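O-phospho-L-seryl-tRNA:Cys-tRNA synthase (PDB 5X6B) probably converts O-phosphoserine carried on tRNA into cysteine, in a reaction dependent on pyridoxal phosphate, to make Cys-tRNA. Local coordinates at residues B[128-133]-B[152-157]; B[137-142]-B[190-195]; B[141-146]-B[178-183]; B[197-202]-B[224-229]. One frame throughout, in Å; residues are numbered along the deposited sequence.

Contact 1 (B[128-133]-B[152-157]); sequences IVMHAI and VAAERA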
# COMPACT_ATOMS: atom_id res chain seq x y z
N ILE B 128 10.46 -0.89 -18.96
CA ILE B 128 9.38 -1.38 -19.81
C ILE B 128 9.42 -0.77 -21.20
O ILE B 128 9.38 -1.49 -22.19
CB ILE B 128 8.00 -1.12 -19.18
CG1 ILE B 128 7.73 -2.14 -18.07
CG2 ILE B 128 6.91 -1.22 -20.22
CD1 ILE B 128 6.53 -1.83 -17.24
N VAL B 129 9.52 0.56 -21.28
CA VAL B 129 9.53 1.21 -22.58
C VAL B 129 10.87 0.95 -23.30
O VAL B 129 10.90 0.84 -24.52
CB VAL B 129 9.28 2.74 -22.49
CG1 VAL B 129 7.90 3.00 -21.90
CG2 VAL B 129 10.35 3.43 -21.67
N MET B 130 11.95 0.83 -22.54
CA MET B 130 13.25 0.52 -23.11
C MET B 130 13.26 -0.89 -23.69
O MET B 130 14.03 -1.20 -24.59
CB MET B 130 14.36 0.65 -22.07
CG MET B 130 14.77 2.07 -21.75
SD MET B 130 16.13 2.08 -20.58
CE MET B 130 16.33 3.84 -20.29
N HIS B 131 12.39 -1.74 -23.14
CA HIS B 131 12.37 -3.15 -23.50
C HIS B 131 11.37 -3.44 -24.61
O HIS B 131 11.55 -4.38 -25.39
CB HIS B 131 12.05 -3.99 -22.27
CG HIS B 131 12.18 -5.47 -22.49
ND1 HIS B 131 11.11 -6.25 -22.89
CD2 HIS B 131 13.23 -6.30 -22.36
CE1 HIS B 131 11.52 -7.50 -23.00
NE2 HIS B 131 12.80 -7.56 -22.69
N ALA B 132 10.32 -2.62 -24.70
CA ALA B 132 9.23 -2.88 -25.62
C ALA B 132 9.19 -1.92 -26.81
O ALA B 132 8.44 -2.14 -27.76
CB ALA B 132 7.91 -2.83 -24.88
N ILE B 133 9.98 -0.86 -26.76
CA ILE B 133 9.99 0.13 -27.83
C ILE B 133 11.31 0.10 -28.58
O ILE B 133 11.35 -0.03 -29.80
CB ILE B 133 9.73 1.56 -27.30
CG1 ILE B 133 8.46 1.58 -26.44
CG2 ILE B 133 9.64 2.56 -28.44
CD1 ILE B 133 7.23 1.08 -27.16
N VAL B 152 20.92 2.08 -15.37
CA VAL B 152 20.82 0.66 -15.03
C VAL B 152 19.71 -0.02 -15.84
O VAL B 152 19.87 -1.16 -16.27
CB VAL B 152 20.57 0.47 -13.53
CG1 VAL B 152 20.48 -1.01 -13.18
CG2 VAL B 152 21.68 1.13 -12.73
N ALA B 153 18.61 0.68 -16.07
CA ALA B 153 17.51 0.12 -16.85
C ALA B 153 17.92 -0.04 -18.31
O ALA B 153 17.49 -0.99 -18.97
CB ALA B 153 16.26 0.98 -16.73
N ALA B 154 18.74 0.88 -18.80
CA ALA B 154 19.22 0.80 -20.18
C ALA B 154 20.15 -0.39 -20.36
O ALA B 154 20.02 -1.14 -21.33
CB ALA B 154 19.93 2.08 -20.56
N GLU B 155 21.06 -0.57 -19.42
CA GLU B 155 21.97 -1.71 -19.43
C GLU B 155 21.17 -3.01 -19.36
O GLU B 155 21.53 -4.00 -20.00
CB GLU B 155 22.96 -1.61 -18.28
CG GLU B 155 24.10 -2.61 -18.34
CD GLU B 155 25.22 -2.29 -17.36
OE1 GLU B 155 25.19 -1.19 -16.77
OE2 GLU B 155 26.12 -3.13 -17.17
N ARG B 156 20.08 -3.01 -18.61
CA ARG B 156 19.24 -4.20 -18.50
C ARG B 156 18.49 -4.45 -19.80
O ARG B 156 18.25 -5.60 -20.17
CB ARG B 156 18.25 -4.07 -17.34
CG ARG B 156 17.63 -5.41 -16.95
CD ARG B 156 16.61 -5.29 -15.84
NE ARG B 156 16.16 -6.61 -15.39
CZ ARG B 156 15.14 -6.81 -14.56
NH1 ARG B 156 14.44 -5.78 -14.09
NH2 ARG B 156 14.81 -8.05 -14.21
N ALA B 157 18.11 -3.38 -20.49
CA ALA B 157 17.43 -3.52 -21.77
C ALA B 157 18.46 -3.67 -22.89
O ALA B 157 18.10 -3.64 -24.07
CB ALA B 157 16.52 -2.33 -22.03

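Contact 2 (B[137-142]-B[190-195]); sequences GDYVVL and KGKNVG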
# COMPACT_ATOMS: atom_id res chain seq x y z
N GLY B 137 20.67 -2.81 -28.56
CA GLY B 137 21.80 -2.14 -29.18
C GLY B 137 21.52 -0.68 -29.49
O GLY B 137 22.45 0.09 -29.75
N ASP B 138 20.25 -0.29 -29.45
CA ASP B 138 19.87 1.10 -29.67
C ASP B 138 20.51 2.03 -28.65
O ASP B 138 20.97 1.61 -27.59
CB ASP B 138 18.35 1.28 -29.63
CG ASP B 138 17.67 0.83 -30.91
OD1 ASP B 138 18.38 0.52 -31.88
OD2 ASP B 138 16.42 0.80 -30.93
N TYR B 139 20.54 3.31 -28.99
CA TYR B 139 21.09 4.31 -28.09
C TYR B 139 19.96 5.06 -27.40
O TYR B 139 18.98 5.46 -28.03
CB TYR B 139 22.01 5.28 -28.84
CG TYR B 139 23.47 4.88 -28.82
CD1 TYR B 139 24.36 5.46 -27.93
CD2 TYR B 139 23.95 3.91 -29.70
CE1 TYR B 139 25.69 5.10 -27.90
CE2 TYR B 139 25.29 3.54 -29.67
CZ TYR B 139 26.15 4.14 -28.78
OH TYR B 139 27.48 3.77 -28.76
N VAL B 140 20.09 5.20 -26.08
CA VAL B 140 19.19 6.06 -25.31
C VAL B 140 19.87 7.40 -25.09
O VAL B 140 20.97 7.47 -24.53
CB VAL B 140 18.82 5.43 -23.95
CG1 VAL B 140 18.12 6.45 -23.07
CG2 VAL B 140 17.94 4.21 -24.15
N VAL B 141 19.22 8.47 -25.54
CA VAL B 141 19.78 9.81 -25.35
C VAL B 141 19.13 10.48 -24.14
O VAL B 141 17.92 10.72 -24.13
CB VAL B 141 19.58 10.68 -26.61
CG1 VAL B 141 20.11 12.08 -26.38
CG2 VAL B 141 20.28 10.04 -27.80
N LEU B 142 19.94 10.74 -23.12
CA LEU B 142 19.45 11.31 -21.86
C LEU B 142 20.37 12.42 -21.35
O LEU B 142 21.51 12.54 -21.77
CB LEU B 142 19.32 10.21 -20.80
CG LEU B 142 20.46 9.19 -20.61
CD1 LEU B 142 21.63 9.75 -19.81
CD2 LEU B 142 19.94 7.93 -19.93
N LYS B 190 26.99 8.47 -37.36
CA LYS B 190 27.91 7.35 -37.18
C LYS B 190 27.22 6.01 -37.40
O LYS B 190 27.76 4.96 -37.04
CB LYS B 190 28.55 7.39 -35.79
CG LYS B 190 29.45 8.59 -35.56
CD LYS B 190 30.06 8.56 -34.16
CE LYS B 190 31.07 9.68 -33.98
NZ LYS B 190 30.52 11.00 -34.39
N GLY B 191 26.02 6.05 -37.99
CA GLY B 191 25.30 4.83 -38.31
C GLY B 191 24.59 4.20 -37.13
O GLY B 191 23.88 3.20 -37.28
N LYS B 192 24.79 4.78 -35.95
CA LYS B 192 24.11 4.32 -34.74
C LYS B 192 22.63 4.71 -34.76
O LYS B 192 22.26 5.73 -35.35
CB LYS B 192 24.78 4.89 -33.49
CG LYS B 192 25.89 4.02 -32.91
CD LYS B 192 27.15 4.03 -33.75
CE LYS B 192 28.22 3.17 -33.10
NZ LYS B 192 29.41 3.00 -33.98
N ASN B 193 21.79 3.90 -34.14
CA ASN B 193 20.38 4.21 -34.04
C ASN B 193 19.99 4.73 -32.66
O ASN B 193 20.50 4.25 -31.64
CB ASN B 193 19.53 2.99 -34.40
CG ASN B 193 18.05 3.32 -34.49
OD1 ASN B 193 17.67 4.42 -34.89
ND2 ASN B 193 17.21 2.36 -34.10
N VAL B 194 19.10 5.71 -32.63
CA VAL B 194 18.58 6.24 -31.37
C VAL B 194 17.13 5.80 -31.19
O VAL B 194 16.24 6.24 -31.91
CB VAL B 194 18.65 7.77 -31.32
CG1 VAL B 194 17.96 8.29 -30.07
CG2 VAL B 194 20.10 8.23 -31.36
N GLY B 195 16.92 4.91 -30.23
CA GLY B 195 15.60 4.35 -30.00
C GLY B 195 14.74 5.18 -29.07
O GLY B 195 13.51 5.16 -29.16

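Contact 3 (B[141-146]-B[178-183]); sequences VLDKNA and EGYKEV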
# COMPACT_ATOMS: atom_id res chain seq x y z
N VAL B 141 19.22 8.47 -25.54
CA VAL B 141 19.78 9.81 -25.35
C VAL B 141 19.13 10.48 -24.14
O VAL B 141 17.92 10.72 -24.13
CB VAL B 141 19.58 10.68 -26.61
CG1 VAL B 141 20.11 12.08 -26.38
CG2 VAL B 141 20.28 10.04 -27.80
N LEU B 142 19.94 10.74 -23.12
CA LEU B 142 19.45 11.31 -21.86
C LEU B 142 20.37 12.42 -21.35
O LEU B 142 21.51 12.54 -21.77
CB LEU B 142 19.32 10.21 -20.80
CG LEU B 142 20.46 9.19 -20.61
CD1 LEU B 142 21.63 9.75 -19.81
CD2 LEU B 142 19.94 7.93 -19.93
N ASP B 143 19.85 13.23 -20.42
CA ASP B 143 20.64 14.31 -19.83
C ASP B 143 21.71 13.76 -18.88
O ASP B 143 21.61 12.63 -18.42
CB ASP B 143 19.73 15.29 -19.07
CG ASP B 143 18.92 14.62 -17.98
OD1 ASP B 143 18.58 13.43 -18.12
OD2 ASP B 143 18.63 15.29 -16.96
N LYS B 144 22.72 14.56 -18.60
CA LYS B 144 23.81 14.13 -17.73
C LYS B 144 23.41 14.12 -16.26
O LYS B 144 24.13 13.58 -15.42
CB LYS B 144 25.04 15.03 -17.93
CG LYS B 144 26.28 14.27 -18.36
CD LYS B 144 27.49 15.17 -18.51
CE LYS B 144 27.97 15.19 -19.96
NZ LYS B 144 29.34 15.75 -20.12
N ASN B 145 22.25 14.70 -15.96
CA ASN B 145 21.74 14.73 -14.59
C ASN B 145 20.82 13.55 -14.30
O ASN B 145 20.17 13.50 -13.25
CB ASN B 145 20.97 16.02 -14.32
CG ASN B 145 21.88 17.16 -13.91
OD1 ASN B 145 23.06 16.96 -13.62
ND2 ASN B 145 21.31 18.36 -13.86
N ALA B 146 20.76 12.60 -15.23
CA ALA B 146 19.80 11.50 -15.13
C ALA B 146 20.05 10.62 -13.91
O ALA B 146 21.19 10.42 -13.49
CB ALA B 146 19.84 10.67 -16.41
N GLU B 178 18.95 22.10 -25.75
CA GLU B 178 19.13 22.23 -27.19
C GLU B 178 20.24 21.29 -27.66
O GLU B 178 20.31 20.94 -28.84
CB GLU B 178 19.46 23.67 -27.57
CG GLU B 178 18.35 24.68 -27.20
CD GLU B 178 18.36 25.08 -25.74
OE1 GLU B 178 19.29 24.68 -25.00
OE2 GLU B 178 17.43 25.80 -25.31
N GLY B 179 21.08 20.86 -26.73
CA GLY B 179 22.17 19.94 -27.02
C GLY B 179 21.70 18.54 -27.38
O GLY B 179 22.51 17.70 -27.81
N TYR B 180 20.41 18.27 -27.21
CA TYR B 180 19.84 16.98 -27.58
C TYR B 180 19.98 16.74 -29.07
O TYR B 180 20.22 15.61 -29.50
CB TYR B 180 18.37 16.89 -27.16
CG TYR B 180 18.16 16.28 -25.80
CD1 TYR B 180 18.00 14.91 -25.65
CD2 TYR B 180 18.10 17.08 -24.66
CE1 TYR B 180 17.81 14.35 -24.40
CE2 TYR B 180 17.90 16.53 -23.41
CZ TYR B 180 17.76 15.16 -23.28
OH TYR B 180 17.56 14.62 -22.03
N LYS B 181 19.82 17.80 -29.86
CA LYS B 181 19.92 17.69 -31.31
C LYS B 181 21.32 17.25 -31.76
O LYS B 181 21.45 16.31 -32.55
CB LYS B 181 19.55 19.02 -31.99
CG LYS B 181 20.20 19.20 -33.35
CD LYS B 181 19.39 20.07 -34.30
CE LYS B 181 19.78 19.79 -35.75
NZ LYS B 181 19.18 20.74 -36.72
N GLU B 182 22.35 17.91 -31.24
CA GLU B 182 23.73 17.62 -31.66
C GLU B 182 24.14 16.19 -31.34
O GLU B 182 24.81 15.55 -32.14
CB GLU B 182 24.72 18.60 -31.02
CG GLU B 182 24.19 20.02 -30.87
CD GLU B 182 25.11 20.91 -30.05
OE1 GLU B 182 26.19 20.44 -29.63
OE2 GLU B 182 24.75 22.09 -29.84
N VAL B 183 23.73 15.70 -30.17
CA VAL B 183 24.05 14.34 -29.76
C VAL B 183 23.40 13.31 -30.68
O VAL B 183 24.06 12.38 -31.16
CB VAL B 183 23.61 14.08 -28.31
CG1 VAL B 183 23.84 12.63 -27.93
CG2 VAL B 183 24.37 15.00 -27.36

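Contact 4 (B[197-202]-B[224-229]); sequences ILLTHV and IPFLLN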
# COMPACT_ATOMS: atom_id res chain seq x y z
N ILE B 197 14.57 9.02 -26.61
CA ILE B 197 15.03 10.26 -25.98
C ILE B 197 14.45 10.38 -24.57
O ILE B 197 13.23 10.28 -24.37
CB ILE B 197 14.64 11.49 -26.81
CG1 ILE B 197 15.24 11.38 -28.21
CG2 ILE B 197 15.12 12.76 -26.13
CD1 ILE B 197 14.78 12.46 -29.14
N LEU B 198 15.32 10.60 -23.59
CA LEU B 198 14.92 10.62 -22.19
C LEU B 198 15.32 11.93 -21.50
O LEU B 198 16.47 12.37 -21.59
CB LEU B 198 15.54 9.43 -21.45
CG LEU B 198 15.14 9.14 -20.00
CD1 LEU B 198 15.15 7.64 -19.76
CD2 LEU B 198 16.07 9.83 -19.01
N LEU B 199 14.37 12.55 -20.81
CA LEU B 199 14.65 13.77 -20.06
C LEU B 199 14.24 13.63 -18.59
O LEU B 199 13.06 13.43 -18.28
CB LEU B 199 13.95 14.98 -20.68
CG LEU B 199 14.08 16.29 -19.89
CD1 LEU B 199 15.54 16.71 -19.76
CD2 LEU B 199 13.25 17.39 -20.53
N THR B 200 15.21 13.73 -17.70
CA THR B 200 14.93 13.76 -16.27
C THR B 200 14.31 15.11 -15.94
O THR B 200 15.01 16.12 -15.85
CB THR B 200 16.20 13.55 -15.43
OG1 THR B 200 16.82 12.32 -15.81
CG2 THR B 200 15.86 13.50 -13.96
N HIS B 201 12.99 15.13 -15.78
CA HIS B 201 12.23 16.38 -15.64
C HIS B 201 12.73 17.24 -14.48
O HIS B 201 12.87 18.45 -14.62
CB HIS B 201 10.75 16.09 -15.47
CG HIS B 201 9.87 17.26 -15.79
ND1 HIS B 201 8.50 17.22 -15.63
CD2 HIS B 201 10.16 18.48 -16.28
CE1 HIS B 201 7.99 18.39 -16.00
NE2 HIS B 201 8.98 19.17 -16.40
N VAL B 202 12.99 16.59 -13.35
CA VAL B 202 13.74 17.20 -12.26
C VAL B 202 14.77 16.18 -11.78
O VAL B 202 14.42 15.07 -11.36
CB VAL B 202 12.82 17.64 -11.08
CG1 VAL B 202 13.64 17.87 -9.82
CG2 VAL B 202 12.06 18.90 -11.44
N ILE B 224 11.94 10.56 -33.00
CA ILE B 224 12.39 9.62 -31.98
C ILE B 224 11.50 9.69 -30.74
O ILE B 224 11.21 10.79 -30.25
CB ILE B 224 13.86 9.88 -31.59
CG1 ILE B 224 14.74 9.90 -32.84
CG2 ILE B 224 14.36 8.83 -30.61
CD1 ILE B 224 16.16 10.35 -32.57
N PRO B 225 11.06 8.53 -30.23
CA PRO B 225 10.22 8.45 -29.03
C PRO B 225 10.81 9.19 -27.83
O PRO B 225 12.01 9.09 -27.56
CB PRO B 225 10.15 6.95 -28.77
CG PRO B 225 10.30 6.33 -30.11
CD PRO B 225 11.26 7.21 -30.86
N PHE B 226 9.96 9.92 -27.12
CA PHE B 226 10.38 10.77 -26.01
C PHE B 226 9.75 10.31 -24.69
O PHE B 226 8.52 10.34 -24.51
CB PHE B 226 10.01 12.23 -26.31
CG PHE B 226 10.36 13.20 -25.21
CD1 PHE B 226 11.56 13.09 -24.51
CD2 PHE B 226 9.51 14.25 -24.90
CE1 PHE B 226 11.88 14.00 -23.51
CE2 PHE B 226 9.83 15.16 -23.91
CZ PHE B 226 11.02 15.03 -23.21
N LEU B 227 10.60 9.88 -23.76
CA LEU B 227 10.18 9.54 -22.41
C LEU B 227 10.60 10.62 -21.42
O LEU B 227 11.79 10.91 -21.26
CB LEU B 227 10.77 8.19 -21.98
CG LEU B 227 10.77 7.91 -20.47
CD1 LEU B 227 9.36 7.78 -19.94
CD2 LEU B 227 11.59 6.68 -20.15
N LEU B 228 9.62 11.22 -20.77
CA LEU B 228 9.88 12.23 -19.74
C LEU B 228 9.84 11.59 -18.35
O LEU B 228 8.80 11.10 -17.91
CB LEU B 228 8.86 13.37 -19.83
CG LEU B 228 8.99 14.53 -18.85
CD1 LEU B 228 10.33 15.23 -18.98
CD2 LEU B 228 7.84 15.51 -19.04
N ASN B 229 10.99 11.56 -17.68
CA ASN B 229 11.06 11.00 -16.33
C ASN B 229 10.46 11.95 -15.32
O ASN B 229 11.14 12.83 -14.79
CB ASN B 229 12.50 10.68 -15.94
CG ASN B 229 12.59 10.03 -14.57
OD1 ASN B 229 11.58 9.61 -14.00
ND2 ASN B 229 13.80 9.94 -14.03

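Contact 1 (B[128-133]-B[152-157])
Met130 reaches from helix 122-132 onto the flank of helix 148-156, where Ala153, Ala154 and Ala157 meet it with nothing larger than a methyl group. Its sulfur does most of the touching: SD lies 3.4 Å from Ala154 CA and 4.0 Å from Ala153 CB, while the terminal CE comes to 4.0 Å from Ala154 CB. Nearer the helix backbone, Met130 CB meets Ala157 CB at 3.7 Å. With CG turned away from the carbonyl carbon (chi1 -77°) and the chain extended beyond it, the thioether spans the gap between the helices. Small alanines suit the receiving side because they let a long, flexible side chain lie close to the helix backbone. Ala157, the first residue to leave helical geometry, closes this surface at the helix end. Farther out, Met130 CE also touches Val140 and Leu198 of the sheet. The neighbouring polar groups turn elsewhere: His131 hydrogen-bonds through ND1 to Glu289 of its own chain, and Arg156 forms a salt bridge with Glu289 of the second subunit. No hydrogen bond crosses between the two segments, so apolar packing alone joins them directly, while the polar groups nearby bond within the chain (His131) or to the second subunit (Arg156).

Contact 2 (B[137-142]-B[190-195])
Asp138 begins the contact beside Asn193, their side chains pointing the same way but with carboxylate and amide planes nearly perpendicular, 88° apart. Asn193 ND2 donates to Asp138 OD1 over 3.1 Å, arriving from well above the carboxylate plane through a bent bond. The other oxygen, OD2, accepts from the backbone N of Lys135, so both ends of the carboxylate are held; OD2 also lies 3.8 Å from Gly195 CA, and glycine, with no side chain, lets the carboxylate come this close.

Tyr139 carries the backbone pairing. Its N donates to Asn193 O at 2.8 Å, and its O accepts from Gly195 N at 3.1 Å; Val194, flanked by these two bonds, is its parallel partner. The aromatic ring leaves the strand on the same face as Val194, with Asn193 O near the ring plane at its edge. Tyr139 CE2 meets Lys192 CG obliquely at 3.3 Å. CB and CG of Lys192 lie against the tyrosine, and the bend at chi2 (73°) turns the rest of the chain away, which suits a lysine at the exposed edge of the contact.

Val141 returns to the same face two residues on, and its CG2 packs 3.7 Å from Val194 CG1, the two branched side chains crossing at about a right angle. Leu187 of helix 179-188 covers Tyr139 and Val194. The arrangement is the start of a parallel strand pair, 139-143 beside 194-200, within the mixed seven-stranded sheet characteristic of the large domain of fold-type I pyridoxal phosphate enzymes.

Contact 3 (B[141-146]-B[178-183])
Strand 141-143 and helix segment 179-183 run roughly antiparallel, their local axes 145° apart and 9.4 Å away at closest approach. Val141 and Tyr180 are the nearest backbone pair across this gap. Beyond the strand the chain folds into a type I turn from Asp143 to Ala146.

Tyr180 bridges the distance with its ring, sliding past Val141 in the opposite direction. Val141 CG1, the branch anti to the backbone N (chi1 178°), lies 3.6 Å from Tyr180 CD1, and the same methyl meets Val183 CG1 at 4.1 Å, one helical turn on. Val141 O lies in the ring plane at its edge, 3.6 Å from Tyr180 CE1. This is helix-on-sheet packing of an alpha/beta fold: the helix, which leads into strand 194-200, packs across strand 139-143, next to the edge strand 160-166, with its apolar residues turned inward. A beta-branched valine suits the strand, offering one methyl here and the other to Val194.

An aromatic side chain with a polar end suits position 180 because the buried hydroxyl has a backbone acceptor: Tyr180 OH hydrogen-bonds to Leu198 O in the adjacent strand. It also lies 3.1 Å from Asp143 N, but the angle there is too poor for a hydrogen bond, and it packs 3.7 Å from Asp143 CB. The carboxylate of Asp143 turns elsewhere, with CG between the backbone N and the carbonyl carbon (chi1 58°) and OD1 hydrogen-bonded to Thr200 OG1.

Contact 4 (B[197-202]-B[224-229])
Leu228 overlaps the His201 ring, placing CD2 over one face in a CH-pi contact, 4.2 Å from the ring centroid and offset toward the rim. The other methyl, Leu228 CD1, rests 3.6 Å from His201 CB. His201 ND1 hydrogen-bonds to Thr233 OG1, so the imidazole has both a polar and an apolar partner.

On the side of the sheet that carries Leu228, Phe226 presents its ring edge to the neighbouring strand: CD1 is 3.9 Å from Ile197 CG2, and CE1 is 3.6 Å from Leu199 CB, which lies in the ring plane. Its CG is anti to the backbone N (chi1 178°), which directs the flat ring across toward the paired strand. Ile197 CG1 also meets Ile224 CG2 at 3.6 Å, crossing at about a right angle. Helices 179-188 and 212-221 cover this apolar face, the latter forming the crossover of the beta-alpha-beta unit. On the other face Leu198 CD1 and Leu227 CD2 lie side by side, 3.7 Å apart, beneath helix 122-132.

Five backbone bonds run along the parallel strands 194-200 and 226-229 and just past their ends, from Ile197 N to Pro225 O, nearly straight at 174°, through to His201 N to Asn229 O at 3.1 Å. The ladder ends at polar residues. Asn229 OD1 accepts from Ala231 N. That bond probably holds the amide's rotation, leaving ND2 to donate to the pyridine N1 of the pyridoxal phosphate carried by Lys255. The leucine-rich ladder thus ends in an amide donor placed at the cofactor ring.

From the N terminus, contact 1 is the first to close, joining helix 122-132 to helix 148-156 around strand 139-143. Contacts 2 and 3 both open from that enclosed strand and end beyond helix 148-156, so each crosses contact 1. They share Val141 and Leu142, and contact 3, reaching helix 179-188, closes before contact 2 reaches strand 194-200. Contact 4 follows in series, its loop holding helix 212-221 and its strand pair extending the sheet from the strand used by contact 2. Contacts 1 and 3 bring helices to opposite faces of this sheet; contact 1 touches contact 4 through Val129 with Leu227 and Ile133 with Pro225.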